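Hypothetical protein HI1333 (Haemophilus influenzae, PDB 1JO0) is of unsettled function but probably binds RNA through its single CRM (CRS1-YhbY) domain. Local coordinates at residues K48-G53 and G79-L84; G13-L18 and H44-V49. All blocks are in the same frame, centred on the assembly; numbering follows the deposited sequence.

Contact 1 (K48-G53 and G79-L84); sequences KVKVAG and GHILVL
In one of its two modelled conformers, Lys50 reaches across to the ring of His80, and its NZ gives a hydrogen bond of 2.7 Å to His80 NE2. The ammonium nitrogen lies in the ring plane, only 4° out of it, at the ring edge. Lys50 CE lies at that edge too, next to CD2. The lysine chain bends at its last torsion, chi4 110°, and this places NZ at NE2. Where this bond forms, NE2 would be the acceptor, consistent with a neutral ring. Lys50 NZ also bonds a glycerol, probably from the crystallisation liquor. Ile81 CG1 sits over one face of the His80 ring, toward the rim. On the same side of the sheet Lys48 runs out extended over Ile81, and its CG lies 3.8 Å from Ile81 CG2. Its NZ goes on to Leu18 O.

The backbones are neighbouring antiparallel strands of the mixed sheet of the CRM domain, strands 46-51 and 81-85. Val49 and Leu82 form a hydrogen-bonded pair, with Val49 N to Leu82 O at 2.8 Å and Leu82 N to Val49 O at 2.9 Å. Lys50 and Ile81 follow as a non-hydrogen-bonded pair. Beyond them Val51 N bonds His80 O at 2.6 Å.

The other side of the sheet is apolar. Val51 and Leu82 each have two conformers; in one of each, Val51 CG2 meets Leu82 CG at 3.7 Å, the side chains crossing at a slant. Val49 CG2 touches Leu84 CD1 at 4.0 Å. Helix 56-70 packs on this side, with Ile62 against Val51 and Ile66 against both Leu82 and Leu84.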
loop_
_atom_site.group_PDB
_atom_site.type_symbol
_atom_site.label_atom_id
_atom_site.label_comp_id
_atom_site.label_asym_id
_atom_site.label_seq_id
_atom_site.Cartn_x
_atom_site.Cartn_y
_atom_site.Cartn_z
ATOM N N LYS A 48 2.655 4.219 -0.890
ATOM C CA LYS A 48 1.517 4.644 -1.715
ATOM C C LYS A 48 1.658 4.054 -3.112
ATOM O O LYS A 48 2.685 4.150 -3.732
ATOM C CB LYS A 48 1.519 6.140 -1.840
ATOM C CG LYS A 48 0.819 6.900 -0.775
ATOM C CD LYS A 48 0.741 8.392 -1.198
ATOM C CE LYS A 48 0.061 9.124 -0.121
ATOM N NZ LYS A 48 0.219 10.570 -0.328
ATOM N N VAL A 49 0.564 3.443 -3.573
ATOM C CA VAL A 49 0.489 2.815 -4.884
ATOM C C VAL A 49 -0.600 3.571 -5.643
ATOM O O VAL A 49 -1.732 3.728 -5.164
ATOM C CB VAL A 49 0.118 1.317 -4.799
ATOM C CG1 VAL A 49 -0.027 0.702 -6.179
ATOM C CG2 VAL A 49 1.144 0.577 -3.967
ATOM N N LYS A 50 -0.266 4.088 -6.810
ATOM C CA LYS A 50 -1.204 4.824 -7.633
ATOM C C LYS A 50 -1.925 3.858 -8.561
ATOM O O LYS A 50 -1.282 3.062 -9.249
ATOM C CB LYS A 50 -0.523 5.937 -8.443
ATOM C CG LYS A 50 -1.479 6.926 -9.088
ATOM C CD LYS A 50 -0.708 8.127 -9.647
ATOM C CE LYS A 50 -1.547 8.973 -10.579
ATOM N NZ LYS A 50 -1.916 10.298 -10.035
ATOM N N VAL A 51 -3.257 3.938 -8.567
ATOM C CA VAL A 51 -4.113 3.086 -9.351
ATOM C C VAL A 51 -5.086 3.963 -10.144
ATOM O O VAL A 51 -6.284 4.009 -9.930
ATOM C CB VAL A 51 -4.857 2.041 -8.503
ATOM C CG1 VAL A 51 -5.517 1.001 -9.394
ATOM C CG2 VAL A 51 -3.888 1.402 -7.516
ATOM N N ALA A 52 -4.549 4.786 -11.041
ATOM C CA ALA A 52 -5.427 5.699 -11.755
ATOM C C ALA A 52 -6.231 4.978 -12.836
ATOM O O ALA A 52 -5.934 3.928 -13.387
ATOM C CB ALA A 52 -4.622 6.828 -12.398
ATOM N N GLY A 53 -7.308 5.665 -13.145
ATOM C CA GLY A 53 -8.175 5.230 -14.198
ATOM C C GLY A 53 -8.872 3.917 -13.853
ATOM O O GLY A 53 -9.238 3.167 -14.772
ATOM N N GLY A 79 -9.617 7.835 -3.685
ATOM C CA GLY A 79 -9.421 8.145 -5.084
ATOM C C GLY A 79 -8.556 7.055 -5.679
ATOM O O GLY A 79 -8.841 5.874 -5.579
ATOM N N HIS A 80 -7.471 7.519 -6.299
ATOM C CA HIS A 80 -6.654 6.638 -7.081
ATOM C C HIS A 80 -5.425 6.172 -6.315
ATOM O O HIS A 80 -4.553 5.542 -6.927
ATOM C CB HIS A 80 -6.260 7.336 -8.400
ATOM C CG HIS A 80 -5.462 8.582 -8.221
ATOM N ND1 HIS A 80 -5.811 9.587 -7.341
ATOM C CD2 HIS A 80 -4.321 9.001 -8.801
ATOM C CE1 HIS A 80 -4.924 10.572 -7.395
ATOM N NE2 HIS A 80 -4.000 10.236 -8.280
ATOM N N ILE A 81 -5.362 6.402 -5.016
ATOM C CA ILE A 81 -4.184 6.076 -4.230
ATOM C C ILE A 81 -4.564 5.013 -3.204
ATOM O O ILE A 81 -5.562 5.116 -2.469
ATOM C CB ILE A 81 -3.633 7.294 -3.464
ATOM C CG1 ILE A 81 -3.212 8.427 -4.396
ATOM C CG2 ILE A 81 -2.522 6.935 -2.496
ATOM C CD1 ILE A 81 -1.997 8.079 -5.219
ATOM N N LEU A 82 -3.751 3.995 -3.155
ATOM C CA LEU A 82 -3.791 2.974 -2.126
ATOM C C LEU A 82 -2.609 3.142 -1.178
ATOM O O LEU A 82 -1.477 3.081 -1.633
ATOM C CB LEU A 82 -3.647 1.579 -2.716
ATOM C CG LEU A 82 -4.568 1.149 -3.863
ATOM C CD1 LEU A 82 -4.263 -0.296 -4.219
ATOM C CD2 LEU A 82 -6.008 1.388 -3.484
ATOM N N VAL A 83 -2.869 3.287 0.105
ATOM C CA VAL A 83 -1.810 3.379 1.094
ATOM C C VAL A 83 -1.743 2.033 1.822
ATOM O O VAL A 83 -2.783 1.544 2.315
ATOM C CB VAL A 83 -2.088 4.505 2.092
ATOM C CG1 VAL A 83 -0.908 4.596 3.064
ATOM C CG2 VAL A 83 -2.338 5.865 1.404
ATOM N N LEU A 84 -0.573 1.432 1.854
ATOM C CA LEU A 84 -0.366 0.081 2.361
ATOM C C LEU A 84 0.779 0.064 3.375
ATOM O O LEU A 84 1.699 0.891 3.247
ATOM C CB LEU A 84 -0.048 -0.881 1.245
ATOM C CG LEU A 84 -1.058 -1.035 0.126
ATOM C CD1 LEU A 84 -0.419 -1.651 -1.102
ATOM C CD2 LEU A 84 -2.191 -1.891 0.617
#

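Contact 2 (G13-L18 and H44-V49); sequences GLAHHL and HELIKV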
loop_
_atom_site.group_PDB
_atom_site.type_symbol
_atom_site.label_atom_id
_atom_site.label_comp_id
_atom_site.label_asym_id
_atom_site.label_seq_id
_atom_site.Cartn_x
_atom_site.Cartn_y
_atom_site.Cartn_z
ATOM N N GLY A 13 -1.680 9.600 8.548
ATOM C CA GLY A 13 -1.145 10.946 8.682
ATOM C C GLY A 13 0.249 11.091 8.104
ATOM O O GLY A 13 0.607 12.107 7.486
ATOM N N LEU A 14 1.087 10.078 8.309
ATOM C CA LEU A 14 2.439 10.088 7.771
ATOM C C LEU A 14 2.439 10.003 6.254
ATOM O O LEU A 14 3.215 10.708 5.610
ATOM C CB LEU A 14 3.210 8.941 8.411
ATOM C CG LEU A 14 4.666 8.798 8.027
ATOM C CD1 LEU A 14 5.379 10.098 8.335
ATOM C CD2 LEU A 14 5.306 7.643 8.797
ATOM N N ALA A 15 1.550 9.200 5.690
ATOM C CA ALA A 15 1.496 8.998 4.247
ATOM C C ALA A 15 1.098 10.264 3.502
ATOM O O ALA A 15 1.376 10.391 2.314
ATOM C CB ALA A 15 0.557 7.855 3.860
ATOM N N HIS A 16 0.446 11.216 4.187
ATOM C CA HIS A 16 0.177 12.511 3.535
ATOM C C HIS A 16 1.422 13.155 2.993
ATOM O O HIS A 16 1.368 13.928 2.029
ATOM C CB HIS A 16 -0.504 13.362 4.629
ATOM C CG HIS A 16 -0.856 14.744 4.279
ATOM N ND1 HIS A 16 -1.977 14.993 3.519
ATOM C CD2 HIS A 16 -0.291 15.939 4.576
ATOM C CE1 HIS A 16 -2.076 16.293 3.353
ATOM N NE2 HIS A 16 -1.065 16.889 3.982
ATOM N N HIS A 17 2.586 12.869 3.601
ATOM C CA HIS A 17 3.834 13.505 3.167
ATOM C C HIS A 17 4.617 12.687 2.144
ATOM O O HIS A 17 5.732 13.083 1.817
ATOM C CB HIS A 17 4.704 13.696 4.401
ATOM C CG HIS A 17 3.984 14.489 5.449
ATOM N ND1 HIS A 17 3.663 15.803 5.270
ATOM C CD2 HIS A 17 3.512 14.120 6.665
ATOM C CE1 HIS A 17 3.018 16.223 6.366
ATOM N NE2 HIS A 17 2.914 15.231 7.235
ATOM N N LEU A 18 4.028 11.587 1.669
ATOM C CA LEU A 18 4.688 10.665 0.756
ATOM C C LEU A 18 4.102 10.772 -0.633
ATOM O O LEU A 18 2.917 11.048 -0.831
ATOM C CB LEU A 18 4.605 9.205 1.248
ATOM C CG LEU A 18 5.195 8.992 2.661
ATOM C CD1 LEU A 18 4.994 7.551 3.051
ATOM C CD2 LEU A 18 6.636 9.464 2.692
ATOM N N HIS A 44 10.453 0.404 2.416
ATOM C CA HIS A 44 9.807 1.568 2.998
ATOM C C HIS A 44 8.790 1.267 4.103
ATOM O O HIS A 44 8.509 2.200 4.875
ATOM C CB HIS A 44 9.054 2.363 1.913
ATOM C CG HIS A 44 9.999 2.838 0.862
ATOM N ND1 HIS A 44 10.930 3.813 1.115
ATOM C CD2 HIS A 44 10.122 2.486 -0.436
ATOM C CE1 HIS A 44 11.622 4.059 -0.001
ATOM N NE2 HIS A 44 11.140 3.267 -0.954
ATOM N N GLU A 45 8.238 0.076 4.133
ATOM C CA GLU A 45 7.188 -0.380 5.065
ATOM C C GLU A 45 5.852 0.280 4.733
ATOM O O GLU A 45 4.861 -0.442 4.500
ATOM C CB GLU A 45 7.563 -0.117 6.539
ATOM C CG GLU A 45 8.765 -0.910 6.995
ATOM C CD GLU A 45 9.023 -0.621 8.473
ATOM O OE1 GLU A 45 9.235 0.552 8.815
ATOM O OE2 GLU A 45 8.993 -1.558 9.303
ATOM N N LEU A 46 5.776 1.591 4.718
ATOM C CA LEU A 46 4.598 2.407 4.380
ATOM C C LEU A 46 4.744 2.904 2.963
ATOM O O LEU A 46 5.736 3.571 2.668
ATOM C CB LEU A 46 4.470 3.597 5.302
ATOM C CG LEU A 46 3.288 4.542 5.063
ATOM C CD1 LEU A 46 1.958 3.823 5.249
ATOM C CD2 LEU A 46 3.404 5.736 5.971
ATOM N N ILE A 47 3.790 2.563 2.104
ATOM C CA ILE A 47 3.873 2.922 0.690
ATOM C C ILE A 47 2.528 3.447 0.170
ATOM O O ILE A 47 1.457 3.074 0.674
ATOM C CB ILE A 47 4.354 1.740 -0.195
ATOM C CG1 ILE A 47 3.320 0.616 -0.294
ATOM C CG2 ILE A 47 5.720 1.247 0.299
ATOM C CD1 ILE A 47 3.706 -0.416 -1.334
ATOM N N LYS A 48 2.655 4.219 -0.890
ATOM C CA LYS A 48 1.517 4.644 -1.715
ATOM C C LYS A 48 1.658 4.054 -3.112
ATOM O O LYS A 48 2.685 4.150 -3.732
ATOM C CB LYS A 48 1.519 6.140 -1.840
ATOM C CG LYS A 48 0.819 6.900 -0.775
ATOM C CD LYS A 48 0.741 8.392 -1.198
ATOM C CE LYS A 48 0.061 9.124 -0.121
ATOM N NZ LYS A 48 0.219 10.570 -0.328
ATOM N N VAL A 49 0.564 3.443 -3.573
ATOM C CA VAL A 49 0.489 2.815 -4.884
ATOM C C VAL A 49 -0.600 3.571 -5.643
ATOM O O VAL A 49 -1.732 3.728 -5.164
ATOM C CB VAL A 49 0.118 1.317 -4.799
ATOM C CG1 VAL A 49 -0.027 0.702 -6.179
ATOM C CG2 VAL A 49 1.144 0.577 -3.967
#
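Leu14 lies on the last turn of helix 5-15 and rests against Leu46 of the strand. Its CG is 3.9 Å from Leu46 CD2. The two leucine side chains cross at a slant. Leu46 CG is anti to its backbone N (chi1 180°). The CD2 methyl of Leu46 is the point where all the apolar contacts meet. Ala15 turns its CB toward the strand, 4.1 Å from the same methyl. Its carbonyl points at Lys48, whose NZ makes a weak hydrogen bond of 2.9 Å to Ala15 O. Ala15 O also accepts Leu18 N at 3.0 Å, closing a type I turn from Ala15 to Leu18. His16 and His17 form the middle of that turn.

Leu18 ends the segment and works in two ways. Its CD1 packs on Leu46 CD2 at 3.8 Å. Its O receives the second bond from Lys48 NZ, at 2.8 Å, with the donor tilted 23° from the carbonyl plane. Lys48 NZ therefore joins both ends of the turn, and the crystallisation glycerol is a third partner. Its positive charge should suit the carbonyls at the C-terminal end of a helix. Val83 and Ile93 also pack on Leu46. This is helix-on-sheet packing in the CRM domain, with a strand lysine bonded to two carbonyls of the turn at the end of helix 5-15, one of the bonds weak.

In the fold
Contact 1 and contact 2 have centres about 11 Å apart and share Lys48 and Val49. Both use strand 46-51. Along the chain come residues 13-18, then 44-49 running on into 48-53, and last 79-84. Contact 1 pairs two neighbouring strands of the four-stranded mixed sheet. Contact 2 sets the end of helix 5-15 against one of them. The two also touch directly. Leu84 N probably bonds Ile47 O at 2.9 Å, and Val83 CG1 packs on Ala15 CB at 3.7 Å. Val83 shares its sheet face with Lys48 and Ile81, so helix 5-15 lies on that face. Helix 56-70 packs on Leu82 and Leu84 on the other. All segments belong to one CRM domain.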